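PDB 3GIP: N-acyl-D-glutamate deacylase from Bordetella bronchiseptica, which catalyses the hydrolysis of N-acyl-D-glutamate to D-glutamate and a carboxylate, as a zinc-containing member of the amidohydrolase superfamily. Local coordinates for residues His146-Arg150 and Val195-Leu201. Numbering follows the deposited sequence.
Sequences HANLR and VAQAAEL
Two neighbouring beta-alpha units of the amidohydrolase TIM barrel meet here: helix 146-153 follows strand 139-145 directly, and 195-201 comes at the end of the loop after the parallel neighbour strand 183-187. Residues 146-150 form the first turn of their helix, closed by the hydrogen bond from Arg150 N to His146 O (3.0 Å); residues 195-201 run from a short 3-10 turn through Ala196 in a polyproline II conformation (phi/psi -62/143) into helix 198-210. CA atoms pair His146 with Leu201 (8.7 Å) and Arg150 with Ala196 (9.2 Å), and the side chains of His146 and Arg150, one turn apart and both directed toward 195-201, fill the gap. Val195 and the backbone N of Ala196 lie over one face of the Arg150 guanidinium, with Val195 CG1 3.7 Å from Arg150 NH1, while Ala196 CB sits at the edge of the His146 ring (chi1 t). Gln197, the N-cap, turns outward as the helix begins. Glu200, chi1 and chi2 both t, points its carboxylate at Arg150 in a buried, two-pronged salt bridge: Arg150 NH2 donates to Glu200 OE1 (2.8 Å) and NE to the less certainly placed OE2 (2.9 Å). Arg150 NH1 donates a hydrogen bond to Ala159 O. The zinc, held by Cys95, His218 and His248, is about 12 Å from the His146 side chain, so this contact lies outside the metal site. Leu201 makes a CH-pi contact, its CD2 4.1 Å from the His146 ring centroid and 20° off the ring normal.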
loop_
_atom_site.group_PDB
_atom_site.type_symbol
_atom_site.label_atom_id
_atom_site.label_comp_id
_atom_site.label_asym_id
_atom_site.label_seq_id
_atom_site.Cartn_x
_atom_site.Cartn_y
_atom_site.Cartn_z
ATOM N N HIS A 146 12.351 -5.115 -6.941
ATOM C CA HIS A 146 13.793 -5.261 -7.102
ATOM C C HIS A 146 14.197 -6.701 -6.776
ATOM O O HIS A 146 15.118 -7.250 -7.382
ATOM C CB HIS A 146 14.513 -4.265 -6.183
ATOM C CG HIS A 146 15.980 -4.521 -6.025
ATOM N ND1 HIS A 146 16.848 -4.591 -7.094
ATOM C CD2 HIS A 146 16.735 -4.698 -4.915
ATOM C CE1 HIS A 146 18.075 -4.800 -6.648
ATOM N NE2 HIS A 146 18.033 -4.868 -5.329
ATOM N N ALA A 147 13.510 -7.318 -5.819
ATOM C CA ALA A 147 13.822 -8.699 -5.475
ATOM C C ALA A 147 13.548 -9.563 -6.702
ATOM O O ALA A 147 14.346 -10.439 -7.047
ATOM C CB ALA A 147 12.975 -9.159 -4.296
ATOM N N ASN A 148 12.418 -9.311 -7.360
ATOM C CA ASN A 148 12.051 -10.058 -8.562
ATOM C C ASN A 148 13.125 -9.881 -9.625
ATOM O O ASN A 148 13.532 -10.848 -10.277
ATOM C CB ASN A 148 10.716 -9.564 -9.124
ATOM C CG ASN A 148 9.531 -10.035 -8.315
ATOM O OD1 ASN A 148 8.746 -10.870 -8.768
ATOM N ND2 ASN A 148 9.391 -9.501 -7.108
ATOM N N LEU A 149 13.579 -8.643 -9.801
ATOM C CA LEU A 149 14.601 -8.358 -10.802
ATOM C C LEU A 149 15.859 -9.169 -10.535
ATOM O O LEU A 149 16.395 -9.800 -11.447
ATOM C CB LEU A 149 14.929 -6.862 -10.826
ATOM C CG LEU A 149 13.763 -5.956 -11.237
ATOM C CD1 LEU A 149 14.219 -4.508 -11.206
ATOM C CD2 LEU A 149 13.270 -6.325 -12.631
ATOM N N ARG A 150 16.329 -9.159 -9.291
ATOM C CA ARG A 150 17.520 -9.916 -8.935
ATOM C C ARG A 150 17.308 -11.416 -9.119
ATOM O O ARG A 150 18.159 -12.106 -9.680
ATOM C CB ARG A 150 17.932 -9.652 -7.481
ATOM C CG ARG A 150 19.014 -8.605 -7.319
ATOM C CD ARG A 150 19.706 -8.721 -5.965
ATOM N NE ARG A 150 20.932 -7.929 -5.935
ATOM C CZ ARG A 150 22.131 -8.416 -5.634
ATOM N NH1 ARG A 150 22.274 -9.697 -5.328
ATOM N NH2 ARG A 150 23.196 -7.626 -5.666
ATOM N N VAL A 195 21.608 -7.263 -0.494
ATOM C CA VAL A 195 22.944 -7.443 -1.055
ATOM C C VAL A 195 23.342 -6.295 -1.980
ATOM O O VAL A 195 24.529 -6.022 -2.169
ATOM C CB VAL A 195 23.026 -8.770 -1.851
ATOM C CG1 VAL A 195 24.410 -8.939 -2.460
ATOM C CG2 VAL A 195 22.700 -9.941 -0.938
ATOM N N ALA A 196 22.346 -5.620 -2.542
ATOM C CA ALA A 196 22.584 -4.519 -3.471
ATOM C C ALA A 196 23.346 -3.338 -2.879
ATOM O O ALA A 196 23.169 -2.982 -1.711
ATOM C CB ALA A 196 21.254 -4.035 -4.049
ATOM N N GLN A 197 24.203 -2.742 -3.702
ATOM C CA GLN A 197 24.982 -1.578 -3.307
ATOM C C GLN A 197 24.467 -0.370 -4.083
ATOM O O GLN A 197 23.621 -0.508 -4.968
ATOM C CB GLN A 197 26.468 -1.802 -3.595
ATOM C CG GLN A 197 27.088 -2.899 -2.745
ATOM C CD GLN A 197 28.598 -2.965 -2.875
ATOM O OE1 GLN A 197 29.254 -3.762 -2.203
ATOM N NE2 GLN A 197 29.157 -2.127 -3.741
ATOM N N ALA A 198 24.983 0.808 -3.753
ATOM C CA ALA A 198 24.553 2.046 -4.393
ATOM C C ALA A 198 24.477 2.010 -5.920
ATOM O O ALA A 198 23.458 2.381 -6.494
ATOM C CB ALA A 198 25.447 3.196 -3.942
ATOM N N ALA A 199 25.545 1.565 -6.576
ATOM C CA ALA A 199 25.572 1.518 -8.040
ATOM C C ALA A 199 24.408 0.748 -8.660
ATOM O O ALA A 199 23.850 1.163 -9.679
ATOM C CB ALA A 199 26.899 0.923 -8.515
ATOM N N GLU A 200 24.050 -0.376 -8.052
ATOM C CA GLU A 200 22.957 -1.202 -8.546
ATOM C C GLU A 200 21.616 -0.482 -8.459
ATOM O O GLU A 200 20.843 -0.447 -9.422
ATOM C CB GLU A 200 22.891 -2.506 -7.745
ATOM C CG GLU A 200 21.771 -3.447 -8.164
ATOM C CD GLU A 200 21.800 -4.757 -7.399
ATOM O OE1 GLU A 200 22.900 -5.176 -6.980
ATOM O OE2 GLU A 200 20.728 -5.378 -7.232
ATOM N N LEU A 201 21.345 0.100 -7.296
ATOM C CA LEU A 201 20.090 0.801 -7.077
ATOM C C LEU A 201 20.000 2.076 -7.911
ATOM O O LEU A 201 18.935 2.408 -8.439
ATOM C CB LEU A 201 19.938 1.110 -5.583
ATOM C CG LEU A 201 20.026 -0.147 -4.701
ATOM C CD1 LEU A 201 19.962 0.237 -3.228
ATOM C CD2 LEU A 201 18.896 -1.109 -5.061
#